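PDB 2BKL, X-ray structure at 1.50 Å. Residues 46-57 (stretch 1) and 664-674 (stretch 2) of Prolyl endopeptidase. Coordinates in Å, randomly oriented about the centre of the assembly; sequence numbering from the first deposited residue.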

ATOM      1  N   ALA A  46     -14.694 -15.306 -17.589  1.00  8.28           N
ATOM      2  CA  ALA A  46     -15.046 -14.556 -16.404  1.00  9.67           C
ATOM      3  C   ALA A  46     -15.983 -13.397 -16.764  1.00  8.72           C
ATOM      4  O   ALA A  46     -16.970 -13.186 -16.079  1.00  9.25           O
ATOM      5  N   ARG A  47     -15.692 -12.672 -17.830  1.00 10.60           N
ATOM      6  CA  ARG A  47     -16.518 -11.523 -18.196  1.00 11.77           C
ATOM      7  C   ARG A  47     -17.916 -11.984 -18.615  1.00 10.98           C
ATOM      8  O   ARG A  47     -18.906 -11.327 -18.283  1.00 11.99           O
ATOM      9  N   GLU A  48     -17.994 -13.099 -19.337  1.00 12.70           N
ATOM     10  CA  GLU A  48     -19.279 -13.682 -19.761  1.00 13.53           C
ATOM     11  C   GLU A  48     -20.112 -14.057 -18.548  1.00 12.54           C
ATOM     12  O   GLU A  48     -21.314 -13.764 -18.483  1.00 12.75           O
ATOM     13  N   ALA A  49     -19.479 -14.690 -17.565  1.00 10.01           N
ATOM     14  CA  ALA A  49     -20.174 -15.116 -16.371  1.00 10.13           C
ATOM     15  C   ALA A  49     -20.643 -13.913 -15.543  1.00  9.57           C
ATOM     16  O   ALA A  49     -21.776 -13.887 -15.092  1.00 12.60           O
ATOM     17  N   LEU A  50     -19.762 -12.926 -15.389  1.00 11.62           N
ATOM     18  CA  LEU A  50     -20.060 -11.727 -14.614  1.00 11.80           C
ATOM     19  C   LEU A  50     -21.248 -10.951 -15.213  1.00 11.15           C
ATOM     20  O   LEU A  50     -22.059 -10.395 -14.498  1.00 10.72           O
ATOM     21  N   ALA A  51     -21.367 -10.969 -16.530  1.00 11.18           N
ATOM     22  CA  ALA A  51     -22.372 -10.164 -17.234  1.00 11.15           C
ATOM     23  C   ALA A  51     -23.807 -10.633 -16.977  1.00 13.99           C
ATOM     24  O   ALA A  51     -24.752  -9.858 -17.163  1.00 16.26           O
ATOM     25  N   LYS A  52     -23.944 -11.876 -16.524  1.00 16.15           N
ATOM     26  CA  LYS A  52     -25.239 -12.498 -16.211  1.00 19.70           C
ATOM     27  C   LYS A  52     -25.641 -12.289 -14.752  1.00 21.41           C
ATOM     28  O   LYS A  52     -26.760 -12.637 -14.374  1.00 25.14           O
ATOM     29  N   PHE A  53     -24.728 -11.781 -13.925  1.00 19.78           N
ATOM     30  CA  PHE A  53     -24.955 -11.648 -12.470  1.00 19.74           C
ATOM     31  C   PHE A  53     -25.896 -10.492 -12.223  1.00 21.59           C
ATOM     32  O   PHE A  53     -26.078  -9.668 -13.113  1.00 22.48           O
ATOM     33  N   PRO A  54     -26.541 -10.458 -11.049  1.00 23.06           N
ATOM     34  CA  PRO A  54     -27.644  -9.515 -10.826  1.00 24.30           C
ATOM     35  C   PRO A  54     -27.216  -8.116 -10.389  1.00 24.37           C
ATOM     36  O   PRO A  54     -26.157  -7.930  -9.771  1.00 23.31           O
ATOM     37  N   GLY A  55     -28.060  -7.142 -10.731  1.00 24.16           N
ATOM     38  CA  GLY A  55     -27.970  -5.794 -10.194  1.00 23.27           C
ATOM     39  C   GLY A  55     -27.037  -4.853 -10.933  1.00 22.57           C
ATOM     40  O   GLY A  55     -26.753  -3.769 -10.427  1.00 22.96           O
ATOM     41  N   ARG A  56     -26.582  -5.238 -12.125  1.00 20.36           N
ATOM     42  CA  ARG A  56     -25.408  -4.574 -12.731  1.00 16.78           C
ATOM     43  C   ARG A  56     -25.689  -3.159 -13.210  1.00 17.14           C
ATOM     44  O   ARG A  56     -24.858  -2.272 -13.023  1.00 13.26           O
ATOM     45  N   GLU A  57     -26.848  -2.930 -13.816  1.00 18.63           N
ATOM     46  CA  GLU A  57     -27.173  -1.600 -14.325  1.00 21.20           C
ATOM     47  C   GLU A  57     -27.291  -0.603 -13.165  1.00 19.54           C
ATOM     48  O   GLU A  57     -26.739   0.502 -13.229  1.00 17.58           O
ATOM     49  N   SER A 664     -15.774  -2.687  -9.783  1.00  9.02           N
ATOM     50  CA  SER A 664     -16.669  -2.747  -8.647  1.00  8.38           C
ATOM     51  C   SER A 664     -17.991  -3.383  -9.037  1.00  9.03           C
ATOM     52  O   SER A 664     -18.537  -4.122  -8.245  1.00  9.38           O
ATOM     53  N   VAL A 665     -18.517  -3.075 -10.226  1.00  7.29           N
ATOM     54  CA  VAL A 665     -19.731  -3.711 -10.699  1.00  8.65           C
ATOM     55  C   VAL A 665     -19.512  -5.239 -10.725  1.00  8.49           C
ATOM     56  O   VAL A 665     -20.359  -6.016 -10.296  1.00  8.47           O
ATOM     57  N   ASP A 666     -18.378  -5.655 -11.265  1.00  8.22           N
ATOM     58  CA  ASP A 666     -18.046  -7.065 -11.350  1.00  8.70           C
ATOM     59  C   ASP A 666     -17.943  -7.708  -9.974  1.00  8.75           C
ATOM     60  O   ASP A 666     -18.524  -8.753  -9.761  1.00 10.19           O
ATOM     61  N   LEU A 667     -17.214  -7.094  -9.057  1.00  6.96           N
ATOM     62  CA  LEU A 667     -17.026  -7.610  -7.714  1.00  7.48           C
ATOM     63  C   LEU A 667     -18.335  -7.775  -7.006  1.00  8.52           C
ATOM     64  O   LEU A 667     -18.639  -8.858  -6.516  1.00  8.56           O
ATOM     65  N   TYR A 668     -19.145  -6.720  -6.963  1.00 10.20           N
ATOM     66  CA  TYR A 668     -20.348  -6.755  -6.138  1.00 11.08           C
ATOM     67  C   TYR A 668     -21.447  -7.581  -6.799  1.00 12.03           C
ATOM     68  O   TYR A 668     -22.206  -8.256  -6.092  1.00 11.47           O
ATOM     69  N   SER A 669     -21.511  -7.620  -8.133  1.00 10.89           N
ATOM     70  CA  SER A 669     -22.458  -8.513  -8.788  1.00 13.37           C
ATOM     71  C   SER A 669     -22.093 -10.007  -8.590  1.00 10.58           C
ATOM     72  O   SER A 669     -22.986 -10.815  -8.385  1.00 11.19           O
ATOM     73  N   PHE A 670     -20.804 -10.356  -8.568  1.00  9.04           N
ATOM     74  CA  PHE A 670     -20.331 -11.685  -8.180  1.00  7.27           C
ATOM     75  C   PHE A 670     -20.837 -12.031  -6.779  1.00  7.60           C
ATOM     76  O   PHE A 670     -21.399 -13.091  -6.544  1.00  8.34           O
ATOM     77  N   LEU A 671     -20.647 -11.112  -5.845  1.00  7.61           N
ATOM     78  CA  LEU A 671     -21.071 -11.348  -4.474  1.00  7.65           C
ATOM     79  C   LEU A 671     -22.580 -11.535  -4.374  1.00  8.34           C
ATOM     80  O   LEU A 671     -23.053 -12.446  -3.658  1.00  9.18           O
ATOM     81  N   PHE A 672     -23.336 -10.669  -5.053  1.00  8.45           N
ATOM     82  CA  PHE A 672     -24.793 -10.745  -4.990  1.00  9.90           C
ATOM     83  C   PHE A 672     -25.233 -12.095  -5.508  1.00 11.27           C
ATOM     84  O   PHE A 672     -26.174 -12.670  -4.985  1.00 11.76           O
ATOM     85  N   GLN A 673     -24.585 -12.598  -6.561  1.00  9.91           N
ATOM     86  CA  GLN A 673     -24.929 -13.909  -7.123  1.00 11.18           C
ATOM     87  C   GLN A 673     -24.626 -15.023  -6.145  1.00 10.62           C
ATOM     88  O   GLN A 673     -25.494 -15.825  -5.788  1.00 13.45           O
ATOM     89  N   VAL A 674     -23.381 -15.081  -5.676  1.00  8.84           N
ATOM     90  CA  VAL A 674     -22.917 -16.275  -4.979  1.00  9.91           C
ATOM     91  C   VAL A 674     -23.352 -16.315  -3.525  1.00 10.11           C
ATOM     92  O   VAL A 674     -23.445 -17.399  -2.964  1.00 13.45           O
TER

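Packing of helix 664-674 against helix 46-51 and the segment up to Arg-56; the helix axes cross at 63° and approach to 10.1 Å, and 586 Å² is buried. Phe-53 (chi1 m) points toward the helix and fills the hollow between Ser-669, Phe-670 and Gln-673: its CB rests 3.4 Å from Ser-669 O, its CD2 3.4 Å from Phe-670 CA, and Gln-673 (chi1 t) lays its CB over one ring face, a CH-pi contact 4.0 Å from the ring centroid. Leu-50 (m, t) also points in, its CD2 lying 3.4 Å from Asp-666 O and 4.1 Å from Phe-670 CB. Beyond Phe-53, Pro-54 CG packs 3.9 Å from Phe-672 CB; Pro-54 O, at the edge of the Phe-672 ring, finds no polar partner. Arg-56 starts out sideways (m, t, p) but brings its guanidinium in over Val-665, with CZ 3.8 Å from CG1 beneath one face. At the guanidinium edge, NH1 forms a salt bridge to Asp-666 OD1 (2.7 Å) and a hydrogen bond to Ser-669 OG (3.2 Å), while NH2 donates to the same OD1 (3.1 Å). Ser-669 OG (p) in turn donates to Val-665 O (2.8 Å). One water joins Asp-666 OD2 (2.6 Å) to Arg-47 NH1 (3.1 Å), bridging charges too far apart for a salt bridge.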

ATOM      1  CB  ALA A  46     -13.805 -14.043 -15.719  1.00 10.05           C
ATOM      2  CB  ARG A  47     -15.912 -10.714 -19.348  1.00 12.40           C
ATOM      3  CG  ARG A  47     -14.481 -10.215 -19.162  1.00 14.36           C
ATOM      4  CD  ARG A  47     -14.260  -9.481 -17.896  1.00 13.46           C
ATOM      5  NE  ARG A  47     -12.880  -8.943 -17.805  1.00 12.83           N
ATOM      6  CZ  ARG A  47     -12.563  -7.655 -17.769  1.00 13.73           C
ATOM      7  NH1 ARG A  47     -13.502  -6.729 -17.782  1.00 14.28           N
ATOM      8  NH2 ARG A  47     -11.299  -7.287 -17.653  1.00 11.76           N
ATOM      9  CB  GLU A  48     -19.060 -14.924 -20.656  1.00 17.57           C
ATOM     10  CG  GLU A  48     -20.350 -15.650 -21.072  1.00 23.53           C
ATOM     11  CD  GLU A  48     -20.477 -17.092 -20.554  1.00 25.60           C
ATOM     12  OE1 GLU A  48     -19.951 -18.022 -21.217  1.00 28.21           O
ATOM     13  OE2 GLU A  48     -21.135 -17.313 -19.496  1.00 31.18           O
ATOM     14  CB  ALA A  49     -19.287 -16.043 -15.541  1.00  9.81           C
ATOM     15  CB  LEU A  50     -18.820 -10.808 -14.542  1.00 12.91           C
ATOM     16  CG  LEU A  50     -17.625 -11.309 -13.674  1.00 13.59           C
ATOM     17  CD1 LEU A  50     -16.286 -10.732 -14.097  1.00 14.01           C
ATOM     18  CD2 LEU A  50     -17.888 -10.990 -12.214  1.00 13.41           C
ATOM     19  CB  ALA A  51     -22.057 -10.151 -18.754  1.00 10.97           C
ATOM     20  CB  LYS A  52     -25.182 -14.018 -16.451  1.00 22.85           C
ATOM     21  CG  LYS A  52     -24.591 -14.463 -17.783  1.00 25.33           C
ATOM     22  CD  LYS A  52     -25.226 -15.769 -18.265  1.00 28.12           C
ATOM     23  CE  LYS A  52     -26.555 -15.522 -19.022  1.00 28.93           C
ATOM     24  NZ  LYS A  52     -27.765 -16.120 -18.366  1.00 31.54           N
ATOM     25  CB  PHE A  53     -23.637 -11.445 -11.685  1.00 17.71           C
ATOM     26  CG  PHE A  53     -22.731 -12.650 -11.657  1.00 18.37           C
ATOM     27  CD1 PHE A  53     -23.207 -13.935 -11.917  1.00 17.46           C
ATOM     28  CD2 PHE A  53     -21.384 -12.487 -11.354  1.00 17.75           C
ATOM     29  CE1 PHE A  53     -22.328 -15.032 -11.891  1.00 19.48           C
ATOM     30  CE2 PHE A  53     -20.519 -13.567 -11.325  1.00 18.79           C
ATOM     31  CZ  PHE A  53     -20.992 -14.839 -11.589  1.00 18.38           C
ATOM     32  CB  PRO A  54     -28.470 -10.201  -9.726  1.00 24.80           C
ATOM     33  CG  PRO A  54     -27.482 -10.994  -8.942  1.00 25.04           C
ATOM     34  CD  PRO A  54     -26.336 -11.328  -9.876  1.00 23.56           C
ATOM     35  CB  ARG A  56     -24.815  -5.411 -13.866  1.00 14.77           C
ATOM     36  CG  ARG A  56     -24.112  -6.671 -13.387  1.00 14.58           C
ATOM     37  CD  ARG A  56     -23.696  -7.580 -14.539  1.00 13.90           C
ATOM     38  NE  ARG A  56     -22.681  -6.925 -15.364  1.00 13.90           N
ATOM     39  CZ  ARG A  56     -21.367  -6.923 -15.098  1.00 11.83           C
ATOM     40  NH1 ARG A  56     -20.866  -7.537 -14.046  1.00 12.12           N
ATOM     41  NH2 ARG A  56     -20.542  -6.261 -15.908  1.00 15.65           N
ATOM     42  CB  GLU A  57     -28.467  -1.631 -15.140  1.00 25.31           C
ATOM     43  CG  GLU A  57     -28.281  -2.178 -16.540  1.00 28.78           C
ATOM     44  CD  GLU A  57     -29.589  -2.221 -17.306  1.00 29.79           C
ATOM     45  OE1 GLU A  57     -30.476  -3.036 -16.944  1.00 35.02           O
ATOM     46  OE2 GLU A  57     -29.734  -1.432 -18.267  1.00 33.85           O
ATOM     47  CB  SER A 664     -16.892  -1.352  -8.037  1.00  8.88           C
ATOM     48  OG  SER A 664     -15.692  -0.913  -7.405  1.00 11.80           O
ATOM     49  CB  VAL A 665     -20.182  -3.181 -12.097  1.00  9.20           C
ATOM     50  CG1 VAL A 665     -21.347  -3.999 -12.631  1.00  9.47           C
ATOM     51  CG2 VAL A 665     -20.550  -1.681 -12.029  1.00  9.22           C
ATOM     52  CB  ASP A 666     -16.777  -7.263 -12.176  1.00  9.04           C
ATOM     53  CG  ASP A 666     -17.013  -7.108 -13.670  1.00 11.63           C
ATOM     54  OD1 ASP A 666     -18.175  -7.053 -14.144  1.00 15.24           O
ATOM     55  OD2 ASP A 666     -16.066  -7.056 -14.474  1.00 12.76           O
ATOM     56  CB  LEU A 667     -16.114  -6.659  -6.919  1.00 11.18           C
ATOM     57  CG  LEU A 667     -15.553  -7.171  -5.584  1.00 12.36           C
ATOM     58  CD1 LEU A 667     -14.301  -6.334  -5.186  1.00 15.48           C
ATOM     59  CD2 LEU A 667     -16.556  -7.160  -4.482  1.00 15.46           C
ATOM     60  CB  TYR A 668     -20.793  -5.340  -5.658  1.00 10.69           C
ATOM     61  CG  TYR A 668     -19.854  -4.841  -4.558  1.00 11.51           C
ATOM     62  CD1 TYR A 668     -19.986  -5.314  -3.266  1.00 12.83           C
ATOM     63  CD2 TYR A 668     -18.843  -3.914  -4.815  1.00 13.63           C
ATOM     64  CE1 TYR A 668     -19.118  -4.903  -2.245  1.00 14.44           C
ATOM     65  CE2 TYR A 668     -17.975  -3.473  -3.787  1.00 13.43           C
ATOM     66  CZ  TYR A 668     -18.131  -3.986  -2.501  1.00 14.66           C
ATOM     67  OH  TYR A 668     -17.287  -3.619  -1.455  1.00 15.64           O
ATOM     68  CB  SER A 669     -22.712  -8.108 -10.243  1.00 13.03           C
ATOM     69  OG  SER A 669     -21.628  -8.403 -11.101  1.00 11.74           O
ATOM     70  CB  PHE A 670     -18.790 -11.723  -8.244  1.00  7.81           C
ATOM     71  CG  PHE A 670     -18.159 -12.909  -7.555  1.00  6.69           C
ATOM     72  CD1 PHE A 670     -18.137 -14.177  -8.151  1.00  8.50           C
ATOM     73  CD2 PHE A 670     -17.551 -12.756  -6.328  1.00  8.51           C
ATOM     74  CE1 PHE A 670     -17.523 -15.267  -7.517  1.00  8.00           C
ATOM     75  CE2 PHE A 670     -16.959 -13.802  -5.700  1.00  7.51           C
ATOM     76  CZ  PHE A 670     -16.944 -15.074  -6.293  1.00  6.67           C
ATOM     77  CB  LEU A 671     -20.582 -10.233  -3.536  1.00  9.14           C
ATOM     78  CG  LEU A 671     -19.060 -10.176  -3.336  1.00  9.61           C
ATOM     79  CD1 LEU A 671     -18.702  -9.064  -2.373  1.00 11.25           C
ATOM     80  CD2 LEU A 671     -18.509 -11.510  -2.829  1.00  8.79           C
ATOM     81  CB  PHE A 672     -25.441  -9.654  -5.853  1.00 11.45           C
ATOM     82  CG  PHE A 672     -25.404  -8.281  -5.271  1.00 12.06           C
ATOM     83  CD1 PHE A 672     -25.174  -8.059  -3.921  1.00 13.83           C
ATOM     84  CD2 PHE A 672     -25.661  -7.194  -6.081  1.00 14.58           C
ATOM     85  CE1 PHE A 672     -25.175  -6.755  -3.408  1.00 15.12           C
ATOM     86  CE2 PHE A 672     -25.642  -5.903  -5.572  1.00 16.09           C
ATOM     87  CZ  PHE A 672     -25.408  -5.699  -4.228  1.00 15.27           C
ATOM     88  CB  GLN A 673     -24.178 -14.155  -8.435  1.00 13.27           C
ATOM     89  CG  GLN A 673     -24.357 -15.556  -9.011  1.00 17.62           C
ATOM     90  CD  GLN A 673     -25.749 -15.838  -9.504  1.00 19.45           C
ATOM     91  OE1 GLN A 673     -26.237 -16.973  -9.363  1.00 22.26           O
ATOM     92  NE2 GLN A 673     -26.397 -14.843 -10.094  1.00 19.76           N
ATOM     93  CB  VAL A 674     -21.371 -16.475  -5.133  1.00 11.06           C
ATOM     94  CG1 VAL A 674     -21.007 -16.585  -6.587  1.00 10.24           C
ATOM     95  CG2 VAL A 674     -20.597 -15.389  -4.469  1.00 12.42           C
TER
HETATM   96  O   HOH W   1     -16.483  -7.044 -17.006  1.00 21.99           O